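Local coordinates for thermostable carboxypeptidase 1 (Pyrococcus furiosus, PDB 1KA2), which removes amino acids one after another from the C-terminus of peptides with broad specificity, as a cobalt-dependent, homodimeric metallocarboxypeptidase, at residues Gln12-Tyr17 and Arg84-Val89; Leu30-Glu35 and Thr242-Arg247; Phe223-Gly228 and Val249-Arg254; Gly228-Leu233 and Gln280-Met285; Phe260-Leu265 and Arg351-Val356. All coordinates share one frame; numbering follows the deposited sequence.

Interaction 1: Gln12-Tyr17 and Arg84-Val89; sequences QILAKY and RGIVRV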
# COMPACT_ATOMS: atom_id res chain seq x y z
N GLN A 12 18.26 20.76 11.37
CA GLN A 12 18.86 19.49 11.75
C GLN A 12 17.75 18.57 12.23
O GLN A 12 17.77 17.37 11.98
CB GLN A 12 19.88 19.66 12.89
CG GLN A 12 20.96 20.71 12.67
CD GLN A 12 22.03 20.65 13.74
OE1 GLN A 12 22.92 19.79 13.69
NE2 GLN A 12 21.95 21.54 14.72
N ILE A 13 16.78 19.15 12.92
CA ILE A 13 15.65 18.39 13.43
C ILE A 13 14.80 17.86 12.28
O ILE A 13 14.50 16.66 12.23
CB ILE A 13 14.78 19.26 14.36
CG1 ILE A 13 15.54 19.52 15.67
CG2 ILE A 13 13.44 18.59 14.62
CD1 ILE A 13 14.82 20.48 16.61
N LEU A 14 14.42 18.74 11.36
CA LEU A 14 13.60 18.35 10.23
C LEU A 14 14.24 17.26 9.37
O LEU A 14 13.54 16.41 8.82
CB LEU A 14 13.26 19.57 9.36
CG LEU A 14 12.41 20.65 10.03
CD1 LEU A 14 12.05 21.74 9.02
CD2 LEU A 14 11.15 20.03 10.63
N ALA A 15 15.57 17.28 9.26
CA ALA A 15 16.29 16.27 8.49
C ALA A 15 16.14 14.91 9.17
O ALA A 15 15.92 13.90 8.51
CB ALA A 15 17.76 16.65 8.38
N LYS A 16 16.28 14.86 10.50
CA LYS A 16 16.12 13.60 11.20
C LYS A 16 14.65 13.19 11.19
O LYS A 16 14.34 12.02 11.03
CB LYS A 16 16.59 13.72 12.65
CG LYS A 16 18.09 13.86 12.80
CD LYS A 16 18.48 14.10 14.25
CE LYS A 16 19.93 13.72 14.48
NZ LYS A 16 20.11 12.27 14.22
N TYR A 17 13.76 14.16 11.34
CA TYR A 17 12.32 13.90 11.34
C TYR A 17 11.82 13.21 10.06
O TYR A 17 10.84 12.43 10.09
CB TYR A 17 11.54 15.20 11.53
CG TYR A 17 10.06 14.97 11.73
CD1 TYR A 17 9.59 14.43 12.92
CD2 TYR A 17 9.15 15.24 10.70
CE1 TYR A 17 8.23 14.16 13.09
CE2 TYR A 17 7.79 14.97 10.86
CZ TYR A 17 7.34 14.42 12.07
OH TYR A 17 6.02 14.13 12.27
N ARG A 84 8.68 27.32 15.76
CA ARG A 84 8.23 27.14 17.14
C ARG A 84 7.21 26.01 17.16
O ARG A 84 7.19 25.19 18.08
CB ARG A 84 7.59 28.42 17.65
CG ARG A 84 7.52 28.53 19.17
CD ARG A 84 6.73 29.76 19.57
NE ARG A 84 7.20 30.95 18.86
CZ ARG A 84 6.53 32.10 18.80
NH1 ARG A 84 5.36 32.23 19.42
NH2 ARG A 84 7.03 33.12 18.11
N GLY A 85 6.35 25.98 16.15
CA GLY A 85 5.33 24.95 16.06
C GLY A 85 5.97 23.59 16.03
O GLY A 85 5.47 22.63 16.62
N ILE A 86 7.11 23.51 15.34
CA ILE A 86 7.85 22.27 15.22
C ILE A 86 8.19 21.75 16.61
O ILE A 86 7.94 20.58 16.93
CB ILE A 86 9.17 22.48 14.44
CG1 ILE A 86 8.85 22.97 13.03
CG2 ILE A 86 9.95 21.18 14.36
CD1 ILE A 86 10.07 23.32 12.25
N VAL A 87 8.76 22.63 17.43
CA VAL A 87 9.15 22.28 18.79
C VAL A 87 7.97 21.93 19.69
O VAL A 87 7.99 20.90 20.37
CB VAL A 87 9.96 23.43 19.44
CG1 VAL A 87 10.39 23.03 20.85
CG2 VAL A 87 11.18 23.75 18.58
N ARG A 88 6.93 22.76 19.70
CA ARG A 88 5.78 22.48 20.55
C ARG A 88 5.27 21.07 20.26
O ARG A 88 5.11 20.26 21.16
CB ARG A 88 4.63 23.48 20.31
CG ARG A 88 3.57 23.43 21.40
CD ARG A 88 2.27 24.15 21.01
NE ARG A 88 1.32 23.28 20.31
CZ ARG A 88 1.30 23.08 19.00
NH1 ARG A 88 2.18 23.69 18.21
NH2 ARG A 88 0.38 22.28 18.46
N VAL A 89 5.03 20.80 18.98
CA VAL A 89 4.53 19.51 18.54
C VAL A 89 5.47 18.36 18.92
O VAL A 89 5.05 17.37 19.52
CB VAL A 89 4.30 19.50 17.00
CG1 VAL A 89 4.01 18.08 16.51
CG2 VAL A 89 3.15 20.42 16.66
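Leu14 and Ile86 carry this helix-to-helix contact, their side chains crossing at about a right angle. Ile86 CD1 lies against both methyls of the leucine fork, 3.8 Å from Leu14 CD2 and 4.1 Å from Leu14 CD1. Its branch methyl adds a second touch, with Ile86 CG2 4.1 Å from Leu14 CD2. The preceding residue, Ile13, makes a looser approach: Ile13 CG2 comes within 4.4 Å of Ile86 CG2. Ile86 can meet both residues because its CB bond points at helix 8-36 and its two branches diverge: CG1, carrying CD1, lies opposite the carbonyl carbon (chi1 -61°), while CG2 lies opposite the backbone N. The backbones stand well apart, with Leu14 CA and Ile86 CA separated by 8.6 Å. With alanine at Leu14, both methyls facing Ile86 CD1 are gone, and a gap would probably open beside that atom. Farther out, Phe5 of the N-terminal loop touches both Leu14 and Ile86, Ile10 packs on Ile86, and Leu69 of helix 64-74 and Leu90 back Ile13. No hydrogen bond or charge links the two segments, so they are joined by methyl packing, which neighbouring pairs of the same helices extend.

Interaction 2: Leu30-Glu35 and Thr242-Arg247; sequences LGWDLE and TEFGIR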
# COMPACT_ATOMS: atom_id res chain seq x y z
N LEU A 30 0.27 0.90 4.79
CA LEU A 30 0.04 -0.44 5.32
C LEU A 30 -1.38 -0.61 5.84
O LEU A 30 -2.07 -1.57 5.50
CB LEU A 30 1.04 -0.73 6.44
CG LEU A 30 2.26 -1.58 6.09
CD1 LEU A 30 2.65 -1.37 4.66
CD2 LEU A 30 3.40 -1.24 7.05
N GLY A 31 -1.81 0.33 6.69
CA GLY A 31 -3.15 0.28 7.25
C GLY A 31 -4.22 0.41 6.20
O GLY A 31 -5.19 -0.35 6.19
N TRP A 32 -4.05 1.37 5.31
CA TRP A 32 -5.03 1.56 4.24
C TRP A 32 -5.15 0.29 3.41
O TRP A 32 -6.24 -0.21 3.16
CB TRP A 32 -4.59 2.72 3.33
CG TRP A 32 -5.49 2.95 2.14
CD1 TRP A 32 -6.66 3.64 2.12
CD2 TRP A 32 -5.29 2.47 0.81
NE1 TRP A 32 -7.21 3.62 0.86
CE2 TRP A 32 -6.38 2.90 0.03
CE3 TRP A 32 -4.28 1.70 0.19
CZ2 TRP A 32 -6.51 2.59 -1.33
CZ3 TRP A 32 -4.40 1.39 -1.17
CH2 TRP A 32 -5.51 1.84 -1.92
N ASP A 33 -4.00 -0.24 2.99
CA ASP A 33 -4.01 -1.44 2.16
C ASP A 33 -4.62 -2.62 2.90
O ASP A 33 -5.36 -3.42 2.33
CB ASP A 33 -2.58 -1.77 1.68
CG ASP A 33 -2.51 -3.08 0.94
OD1 ASP A 33 -2.17 -4.11 1.57
OD2 ASP A 33 -2.84 -3.09 -0.26
N LEU A 34 -4.31 -2.73 4.19
CA LEU A 34 -4.87 -3.81 4.98
C LEU A 34 -6.40 -3.79 4.87
O LEU A 34 -7.01 -4.83 4.65
CB LEU A 34 -4.41 -3.68 6.44
CG LEU A 34 -5.19 -4.28 7.63
CD1 LEU A 34 -5.97 -5.50 7.25
CD2 LEU A 34 -4.19 -4.60 8.73
N GLU A 35 -7.00 -2.60 4.98
CA GLU A 35 -8.46 -2.45 4.90
C GLU A 35 -9.06 -2.57 3.50
O GLU A 35 -10.14 -3.12 3.33
CB GLU A 35 -8.91 -1.07 5.43
CG GLU A 35 -8.74 -0.81 6.93
CD GLU A 35 -9.49 -1.80 7.80
OE1 GLU A 35 -10.65 -2.16 7.50
OE2 GLU A 35 -8.90 -2.22 8.81
N THR A 242 -7.29 8.68 5.13
CA THR A 242 -5.86 8.56 5.41
C THR A 242 -5.10 9.58 4.62
O THR A 242 -5.51 9.97 3.53
CB THR A 242 -5.23 7.24 4.97
OG1 THR A 242 -6.21 6.40 4.35
CG2 THR A 242 -4.54 6.59 6.13
N GLU A 243 -3.97 9.99 5.16
CA GLU A 243 -3.11 10.94 4.50
C GLU A 243 -1.77 10.27 4.30
O GLU A 243 -1.06 10.01 5.27
CB GLU A 243 -2.92 12.18 5.35
CG GLU A 243 -4.16 12.65 6.06
CD GLU A 243 -4.36 12.01 7.42
OE1 GLU A 243 -3.38 11.90 8.17
OE2 GLU A 243 -5.51 11.63 7.74
N PHE A 244 -1.43 9.96 3.05
CA PHE A 244 -0.12 9.38 2.76
C PHE A 244 0.78 10.61 2.61
O PHE A 244 1.99 10.56 2.82
CB PHE A 244 -0.15 8.58 1.45
CG PHE A 244 -0.93 7.29 1.52
CD1 PHE A 244 -1.01 6.45 0.41
CD2 PHE A 244 -1.60 6.90 2.69
CE1 PHE A 244 -1.74 5.26 0.44
CE2 PHE A 244 -2.34 5.70 2.73
CZ PHE A 244 -2.41 4.89 1.60
N GLY A 245 0.16 11.73 2.24
CA GLY A 245 0.87 12.98 2.05
C GLY A 245 -0.11 14.10 1.72
O GLY A 245 -1.32 13.87 1.63
N ILE A 246 0.41 15.31 1.55
CA ILE A 246 -0.43 16.46 1.21
C ILE A 246 -1.00 16.28 -0.20
O ILE A 246 -2.09 16.75 -0.51
CB ILE A 246 0.39 17.77 1.25
CG1 ILE A 246 0.85 18.05 2.68
CG2 ILE A 246 -0.43 18.93 0.71
CD1 ILE A 246 1.73 19.30 2.83
N ARG A 247 -0.27 15.57 -1.05
CA ARG A 247 -0.70 15.34 -2.42
C ARG A 247 -1.19 13.92 -2.62
O ARG A 247 -1.22 13.43 -3.75
CB ARG A 247 0.46 15.62 -3.39
CG ARG A 247 1.00 17.05 -3.33
CD ARG A 247 2.21 17.23 -4.26
NE ARG A 247 2.82 18.56 -4.16
CZ ARG A 247 3.92 18.93 -4.82
NH1 ARG A 247 4.52 18.07 -5.63
NH2 ARG A 247 4.41 20.15 -4.68
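Trp32 of helix 8-36 meets Phe244 and Thr242 beside strand 241-243, an outer strand of the three-stranded mixed sheet, with a classic beta bulge in which Phe244 and Gly245 both face Asp248. The two aromatic rings form an offset edge-to-face pair, Phe244 turning its edge to the indole. The phenyl and five-membered ring planes stand at 85°, their centroids 5.4 Å apart. Phe244 CZ does most of the touching, 3.5 Å from Trp32 CB and 3.7 Å from Trp32 CG; the CB lies in the phenyl plane, at the ring's edge. With CG anti to the backbone N (chi1 177°), the indole swings out from the helix and keeps CB and CG against Phe244 CZ. Arg250 makes a cation-pi contact with the same indole, and Asp33, next along the helix, pairs with Arg250 of the second subunit, placing the contact beside the dimer interface. The Thr242 side chain is about 12 Å from the bound magnesium ion. Thr242 adds a van der Waals touch, its OG1 3.6 Å from Trp32 CD1, an atom of the five-membered ring.

Interaction 3: Phe223-Gly228 and Val249-Arg254; sequences FGFPLG and VRITTR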
# COMPACT_ATOMS: atom_id res chain seq x y z
N PHE A 223 -17.72 18.41 -5.52
CA PHE A 223 -16.96 19.02 -4.43
C PHE A 223 -15.55 19.39 -4.90
O PHE A 223 -14.83 20.11 -4.20
CB PHE A 223 -16.81 18.04 -3.25
CG PHE A 223 -18.06 17.86 -2.42
CD1 PHE A 223 -19.17 18.69 -2.58
CD2 PHE A 223 -18.11 16.86 -1.44
CE1 PHE A 223 -20.29 18.54 -1.78
CE2 PHE A 223 -19.24 16.70 -0.63
CZ PHE A 223 -20.33 17.54 -0.80
N GLY A 224 -15.16 18.89 -6.06
CA GLY A 224 -13.82 19.19 -6.55
C GLY A 224 -12.77 18.26 -5.95
O GLY A 224 -11.58 18.59 -5.92
N PHE A 225 -13.22 17.11 -5.44
CA PHE A 225 -12.32 16.11 -4.86
C PHE A 225 -11.39 15.72 -6.01
O PHE A 225 -11.85 15.21 -7.04
CB PHE A 225 -13.15 14.92 -4.36
CG PHE A 225 -12.39 13.98 -3.46
CD1 PHE A 225 -11.67 14.46 -2.38
CD2 PHE A 225 -12.43 12.61 -3.68
CE1 PHE A 225 -11.00 13.60 -1.51
CE2 PHE A 225 -11.77 11.73 -2.82
CZ PHE A 225 -11.05 12.23 -1.73
N PRO A 226 -10.08 15.96 -5.86
CA PRO A 226 -9.07 15.66 -6.89
C PRO A 226 -8.70 14.19 -7.13
O PRO A 226 -7.56 13.78 -6.86
CB PRO A 226 -7.89 16.51 -6.44
CG PRO A 226 -7.96 16.37 -4.95
CD PRO A 226 -9.45 16.52 -4.65
N LEU A 227 -9.65 13.42 -7.66
CA LEU A 227 -9.46 12.00 -7.95
C LEU A 227 -8.36 11.72 -8.98
O LEU A 227 -8.24 12.43 -9.98
CB LEU A 227 -10.75 11.38 -8.47
CG LEU A 227 -11.96 11.19 -7.55
CD1 LEU A 227 -11.52 10.55 -6.24
CD2 LEU A 227 -12.61 12.52 -7.30
N GLY A 228 -7.59 10.66 -8.73
CA GLY A 228 -6.53 10.27 -9.64
C GLY A 228 -5.34 11.20 -9.69
O GLY A 228 -4.30 10.87 -10.25
N VAL A 249 -4.23 11.87 -0.53
CA VAL A 249 -5.16 11.65 0.58
C VAL A 249 -6.28 10.75 0.09
O VAL A 249 -6.87 10.98 -0.97
CB VAL A 249 -5.74 12.99 1.09
CG1 VAL A 249 -6.66 12.75 2.29
CG2 VAL A 249 -4.60 13.92 1.47
N ARG A 250 -6.59 9.71 0.86
CA ARG A 250 -7.58 8.74 0.46
C ARG A 250 -8.71 8.50 1.45
O ARG A 250 -8.50 8.51 2.67
CB ARG A 250 -6.87 7.43 0.16
CG ARG A 250 -5.66 7.63 -0.75
CD ARG A 250 -5.01 6.33 -1.19
NE ARG A 250 -3.75 6.59 -1.87
CZ ARG A 250 -2.92 5.65 -2.32
NH1 ARG A 250 -3.21 4.36 -2.16
NH2 ARG A 250 -1.80 6.00 -2.94
N ILE A 251 -9.91 8.30 0.92
CA ILE A 251 -11.09 8.03 1.74
C ILE A 251 -11.78 6.78 1.22
O ILE A 251 -11.61 6.39 0.06
CB ILE A 251 -12.13 9.20 1.71
CG1 ILE A 251 -12.83 9.26 0.36
CG2 ILE A 251 -11.45 10.54 2.00
CD1 ILE A 251 -13.94 10.28 0.28
N THR A 252 -12.57 6.15 2.08
CA THR A 252 -13.32 4.98 1.67
C THR A 252 -14.74 5.13 2.20
O THR A 252 -15.02 5.98 3.05
CB THR A 252 -12.74 3.68 2.27
OG1 THR A 252 -12.93 3.67 3.68
CG2 THR A 252 -11.26 3.57 1.98
N THR A 253 -15.65 4.33 1.67
CA THR A 253 -17.02 4.35 2.13
C THR A 253 -17.41 2.90 2.04
O THR A 253 -16.57 2.04 1.80
CB THR A 253 -17.94 5.17 1.22
OG1 THR A 253 -19.25 5.24 1.81
CG2 THR A 253 -18.05 4.53 -0.16
N ARG A 254 -18.68 2.62 2.25
CA ARG A 254 -19.14 1.26 2.13
C ARG A 254 -20.52 1.33 1.56
O ARG A 254 -21.20 2.36 1.68
CB ARG A 254 -19.15 0.53 3.47
CG ARG A 254 -20.16 1.04 4.46
CD ARG A 254 -20.21 0.12 5.65
NE ARG A 254 -20.87 0.76 6.78
CZ ARG A 254 -20.38 0.75 8.02
NH1 ARG A 254 -19.23 0.14 8.28
NH2 ARG A 254 -21.05 1.36 9.00
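Phe225 directs its CB bond at Ile251 from a loop just past helix 209-223, which ends in a Schellman motif with Gly224 (phi 83°) as the C-prime residue, while Ile251 lies on an extended strand. The two side chains approach from opposite directions. The far end of the phenyl ring does the touching: Phe225 CZ is 4.0 Å from both Ile251 CD1 and Ile251 CG1, and Phe225 CE2 is 4.1 Å from the same CD1. Ile251 CG2 closes on the ring as well, 4.1 Å from Phe225 CZ. The isoleucine can offer all three carbons because CG1 sits between its backbone N and carbonyl carbon (chi1 71°), while CG2 lies beside the N. Phe225 CG, for its part, is anti to the backbone N (chi1 -167°), and the ring extends toward the strand. Two residues earlier on the strand, Val249 O is 4.4 Å from Phe225 CZ. The side chain of Ile251, within the predicted DXRXT motif, is about 4 Å from that of Glu270, the predicted proton donor/acceptor. Phe225 also packs on Ala231 of strand 231-235, whereas Ile251 touches Ala274, so this apolar cluster ties the loop after helix 209-223 to the three-stranded sheet and to helix 261-278, which carries metal ligands His269 and His273.

Interaction 4: Gly228-Leu233 and Gln280-Met285; sequences GTRARL and QDERFM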
# COMPACT_ATOMS: atom_id res chain seq x y z
N GLY A 228 -7.59 10.66 -8.73
CA GLY A 228 -6.53 10.27 -9.64
C GLY A 228 -5.34 11.20 -9.69
O GLY A 228 -4.30 10.87 -10.25
N THR A 229 -5.48 12.38 -9.09
CA THR A 229 -4.39 13.33 -9.08
C THR A 229 -3.77 13.47 -7.67
O THR A 229 -2.55 13.42 -7.52
CB THR A 229 -4.88 14.70 -9.60
OG1 THR A 229 -3.76 15.49 -9.99
CG2 THR A 229 -5.65 15.45 -8.52
N ARG A 230 -4.62 13.64 -6.66
CA ARG A 230 -4.18 13.77 -5.28
C ARG A 230 -5.06 12.94 -4.33
O ARG A 230 -4.83 12.93 -3.12
CB ARG A 230 -4.22 15.24 -4.85
CG ARG A 230 -3.03 16.05 -5.35
CD ARG A 230 -3.18 17.53 -5.05
NE ARG A 230 -1.91 18.06 -4.56
CZ ARG A 230 -1.43 19.26 -4.87
NH1 ARG A 230 -2.11 20.05 -5.68
NH2 ARG A 230 -0.27 19.66 -4.36
N ALA A 231 -6.05 12.24 -4.85
CA ALA A 231 -6.91 11.47 -3.97
C ALA A 231 -7.57 10.28 -4.61
O ALA A 231 -7.59 10.13 -5.84
CB ALA A 231 -7.99 12.39 -3.37
N ARG A 232 -8.13 9.43 -3.76
CA ARG A 232 -8.81 8.22 -4.19
C ARG A 232 -10.03 7.96 -3.30
O ARG A 232 -10.08 8.40 -2.15
CB ARG A 232 -7.91 6.98 -4.06
CG ARG A 232 -6.62 6.95 -4.87
CD ARG A 232 -6.04 5.54 -4.79
NE ARG A 232 -7.10 4.57 -5.09
CZ ARG A 232 -7.38 4.12 -6.31
NH1 ARG A 232 -6.67 4.54 -7.35
NH2 ARG A 232 -8.39 3.29 -6.50
N LEU A 233 -10.98 7.21 -3.85
CA LEU A 233 -12.16 6.77 -3.14
C LEU A 233 -12.23 5.26 -3.38
O LEU A 233 -12.22 4.81 -4.53
CB LEU A 233 -13.43 7.43 -3.68
CG LEU A 233 -14.72 6.74 -3.19
CD1 LEU A 233 -14.92 7.04 -1.70
CD2 LEU A 233 -15.92 7.23 -4.00
N GLN A 280 -3.53 21.48 3.09
CA GLN A 280 -2.45 21.75 4.02
C GLN A 280 -1.44 22.62 3.29
O GLN A 280 -1.46 22.72 2.07
CB GLN A 280 -1.83 20.42 4.45
CG GLN A 280 -1.26 20.43 5.83
CD GLN A 280 -2.30 20.70 6.91
OE1 GLN A 280 -1.95 21.05 8.02
NE2 GLN A 280 -3.57 20.53 6.58
N ASP A 281 -0.55 23.28 4.03
CA ASP A 281 0.45 24.16 3.44
C ASP A 281 1.67 23.34 3.02
O ASP A 281 2.38 22.80 3.86
CB ASP A 281 0.86 25.21 4.47
CG ASP A 281 1.63 26.36 3.87
OD1 ASP A 281 2.54 26.11 3.06
OD2 ASP A 281 1.32 27.53 4.22
N GLU A 282 1.94 23.27 1.71
CA GLU A 282 3.07 22.48 1.21
C GLU A 282 4.46 22.92 1.67
O GLU A 282 5.43 22.20 1.47
CB GLU A 282 3.04 22.40 -0.31
CG GLU A 282 1.77 21.76 -0.87
CD GLU A 282 1.91 21.38 -2.33
OE1 GLU A 282 2.69 22.04 -3.06
OE2 GLU A 282 1.24 20.43 -2.76
N ARG A 283 4.58 24.10 2.27
CA ARG A 283 5.88 24.51 2.75
C ARG A 283 6.21 23.72 4.02
O ARG A 283 7.34 23.75 4.50
CB ARG A 283 5.89 26.01 3.06
CG ARG A 283 5.60 26.88 1.85
CD ARG A 283 5.43 28.34 2.26
NE ARG A 283 4.28 28.51 3.13
CZ ARG A 283 4.03 29.62 3.81
NH1 ARG A 283 4.85 30.66 3.72
NH2 ARG A 283 2.97 29.69 4.60
N PHE A 284 5.21 23.00 4.56
CA PHE A 284 5.36 22.19 5.77
C PHE A 284 5.52 20.69 5.46
O PHE A 284 5.60 19.85 6.38
CB PHE A 284 4.14 22.37 6.70
CG PHE A 284 3.81 23.81 7.03
CD1 PHE A 284 4.75 24.83 6.84
CD2 PHE A 284 2.56 24.15 7.56
CE1 PHE A 284 4.44 26.15 7.16
CE2 PHE A 284 2.25 25.48 7.90
CZ PHE A 284 3.19 26.48 7.70
N MET A 285 5.58 20.35 4.18
CA MET A 285 5.71 18.96 3.75
C MET A 285 6.89 18.27 4.45
O MET A 285 7.99 18.82 4.52
CB MET A 285 5.89 18.92 2.23
CG MET A 285 5.52 17.61 1.56
SD MET A 285 5.80 17.66 -0.23
CE MET A 285 4.29 18.46 -0.78
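Arg230 and Glu282 reach for each other from opposite directions, the sole link between these two segments. Arg230 NH2 and Glu282 OE2 form a salt bridge, but the two atoms are modelled too close together, so their exact placement is doubtful; as modelled, OE2 lies at the edge of the guanidinium, near its plane. This side is loose and partly exposed: the nearest CA atoms, Arg230 CA and Gln280 CA, are 12.4 Å apart. Glu282 is shared with Arg247, so two arginines gather round one carboxylate. The compact part lies within 280-285. There Arg283 holds Asp281 side-on, Arg283 NE to Asp281 OD1 at 3.0 Å and Arg283 NH2 to Asp281 OD2 at 2.7 Å. Arg283 N also donates to Asp281 OD1 at 3.0 Å, an Asx turn. OD1 thus takes two donors, the side-chain one on its syn side and the backbone one on its anti side, which fixes the rotation of the carboxylate. Asp281 CB lies over one face of the Phe284 ring, toward its rim. In the fold, Arg230 sits just ahead of strand 231-235, which runs parallel to strand 248-253, and Glu282 lies in the loop joining helix 261-278 to helix 295-309.

Interaction 5: Phe260-Leu265 and Arg351-Val356; sequences FRRTIL and RTEADV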
# COMPACT_ATOMS: atom_id res chain seq x y z
N PHE A 260 -29.66 4.20 1.30
CA PHE A 260 -28.63 4.96 0.60
C PHE A 260 -28.08 6.22 1.26
O PHE A 260 -27.02 6.71 0.85
CB PHE A 260 -29.09 5.28 -0.84
CG PHE A 260 -30.00 6.48 -0.97
CD1 PHE A 260 -29.48 7.78 -0.98
CD2 PHE A 260 -31.37 6.32 -1.17
CE1 PHE A 260 -30.30 8.88 -1.19
CE2 PHE A 260 -32.20 7.42 -1.38
CZ PHE A 260 -31.67 8.70 -1.40
N ARG A 261 -28.76 6.72 2.28
CA ARG A 261 -28.30 7.91 2.98
C ARG A 261 -26.93 7.64 3.60
O ARG A 261 -26.07 8.52 3.65
CB ARG A 261 -29.30 8.28 4.09
CG ARG A 261 -29.34 7.24 5.22
CD ARG A 261 -30.55 7.38 6.13
NE ARG A 261 -30.73 8.74 6.61
CZ ARG A 261 -30.77 9.08 7.90
NH1 ARG A 261 -30.64 8.14 8.84
NH2 ARG A 261 -30.96 10.35 8.24
N ARG A 262 -26.75 6.42 4.08
CA ARG A 262 -25.51 6.03 4.74
C ARG A 262 -24.23 6.24 3.93
O ARG A 262 -23.32 6.93 4.37
CB ARG A 262 -25.57 4.55 5.15
CG ARG A 262 -26.60 4.21 6.19
CD ARG A 262 -26.73 2.70 6.27
NE ARG A 262 -27.79 2.26 7.18
CZ ARG A 262 -27.69 2.28 8.50
NH1 ARG A 262 -26.57 2.70 9.07
NH2 ARG A 262 -28.71 1.87 9.24
N THR A 263 -24.17 5.63 2.76
CA THR A 263 -22.98 5.74 1.94
C THR A 263 -22.75 7.18 1.49
O THR A 263 -21.61 7.63 1.42
CB THR A 263 -23.05 4.80 0.71
OG1 THR A 263 -21.78 4.82 0.04
CG2 THR A 263 -24.15 5.23 -0.26
N ILE A 264 -23.83 7.90 1.23
CA ILE A 264 -23.70 9.29 0.79
C ILE A 264 -23.10 10.20 1.87
O ILE A 264 -22.06 10.81 1.66
CB ILE A 264 -25.06 9.90 0.37
CG1 ILE A 264 -25.52 9.30 -0.97
CG2 ILE A 264 -24.95 11.44 0.27
CD1 ILE A 264 -26.81 9.92 -1.52
N LEU A 265 -23.77 10.30 3.01
CA LEU A 265 -23.29 11.18 4.08
C LEU A 265 -21.94 10.73 4.62
O LEU A 265 -21.13 11.55 5.05
CB LEU A 265 -24.32 11.26 5.21
CG LEU A 265 -25.56 12.06 4.80
CD1 LEU A 265 -26.64 11.90 5.85
CD2 LEU A 265 -25.19 13.52 4.61
N ARG A 351 -25.12 4.40 18.99
CA ARG A 351 -24.48 5.68 18.79
C ARG A 351 -24.17 5.98 17.31
O ARG A 351 -24.50 7.06 16.82
CB ARG A 351 -23.20 5.74 19.61
CG ARG A 351 -22.41 7.01 19.43
CD ARG A 351 -20.99 6.80 19.93
NE ARG A 351 -20.06 7.34 18.94
CZ ARG A 351 -19.27 6.60 18.17
NH1 ARG A 351 -19.27 5.28 18.27
NH2 ARG A 351 -18.49 7.20 17.29
N THR A 352 -23.56 5.04 16.59
CA THR A 352 -23.21 5.29 15.19
C THR A 352 -24.41 5.52 14.27
O THR A 352 -24.26 5.95 13.13
CB THR A 352 -22.34 4.16 14.61
OG1 THR A 352 -22.99 2.90 14.79
CG2 THR A 352 -21.00 4.11 15.31
N GLU A 353 -25.61 5.24 14.76
CA GLU A 353 -26.81 5.44 13.95
C GLU A 353 -27.59 6.68 14.40
O GLU A 353 -28.48 7.16 13.70
CB GLU A 353 -27.69 4.20 14.03
CG GLU A 353 -26.92 2.91 13.80
CD GLU A 353 -27.79 1.80 13.27
OE1 GLU A 353 -28.40 2.01 12.20
OE2 GLU A 353 -27.86 0.72 13.90
N ALA A 354 -27.23 7.20 15.57
CA ALA A 354 -27.91 8.36 16.13
C ALA A 354 -27.97 9.56 15.18
O ALA A 354 -26.97 9.91 14.53
CB ALA A 354 -27.25 8.77 17.42
N ASP A 355 -29.15 10.16 15.10
CA ASP A 355 -29.38 11.35 14.28
C ASP A 355 -28.52 12.42 14.94
O ASP A 355 -27.98 12.19 16.02
CB ASP A 355 -30.84 11.77 14.37
CG ASP A 355 -31.27 12.02 15.79
OD1 ASP A 355 -31.63 11.04 16.49
OD2 ASP A 355 -31.20 13.19 16.23
N VAL A 356 -28.44 13.60 14.34
CA VAL A 356 -27.61 14.66 14.90
C VAL A 356 -28.09 15.29 16.22
O VAL A 356 -27.28 15.89 16.95
CB VAL A 356 -27.44 15.82 13.91
CG1 VAL A 356 -26.93 15.30 12.59
CG2 VAL A 356 -28.75 16.55 13.75
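Glu353, in the predicted I/NRXXA/SD motif, meets Arg262 near the start of helix 261-278, the helix that farther on carries the HEXXH metal-binding sequence. One nearly straight hydrogen bond makes the salt bridge: Arg262 NH2 donates to Glu353 OE1 at 3.0 Å, with an N-H...O angle of 176°. The oxygen lies in the guanidinium plane, at its edge, and is approached nearly along its own C-O axis, while the carboxylate is turned 52° from that plane. Arg262 NH1 stands farther off, 3.7 Å from Glu353 OE1, so a single nitrogen does the gripping. The arginine runs extended from CG to NE, which carries its charge across to the other segment, and the glutamate is likewise extended beyond CG. Arg262 NE is engaged by Asp259, a second carboxylate that helps to orient the guanidinium. A methionine in place of Arg262 would probably leave Glu353 and Asp259 without their shared positive partner. Neighbouring Arg351 pairs with Asp409 of the predicted GXXQDXHW motif. The pair lies at the surface, the side chain of Arg262 about 10 Å from that of the metal ligand His269, and bridges the start of the HEXXH helix to a second predicted sequence motif of the M32 carboxypeptidases.

Overall arrangement
Interactions 1, 2 and 3 are buried and hold by apolar or aromatic packing, whereas interactions 4 and 5 lie at the surface and rest on arginine-glutamate salt bridges, that of interaction 4 less certain in its placement. Helix 8-36 serves both interaction 1 and interaction 2, and the centres of these two contacts are 23 Å apart. Interactions 2, 3 and 4 gather round the same three-stranded sheet: Thr242 bonds to Arg250 and Arg230 to Val249 through their backbones, and Arg247 reaches Glu282. All three also touch the second subunit. Interaction 5 joins the group through Thr253 and Thr263, whose hydroxyls hydrogen-bond. Interaction 3 comes closest to the predicted catalytic Glu270; interactions 1 and 5 lie on opposite sides of the chain's centre.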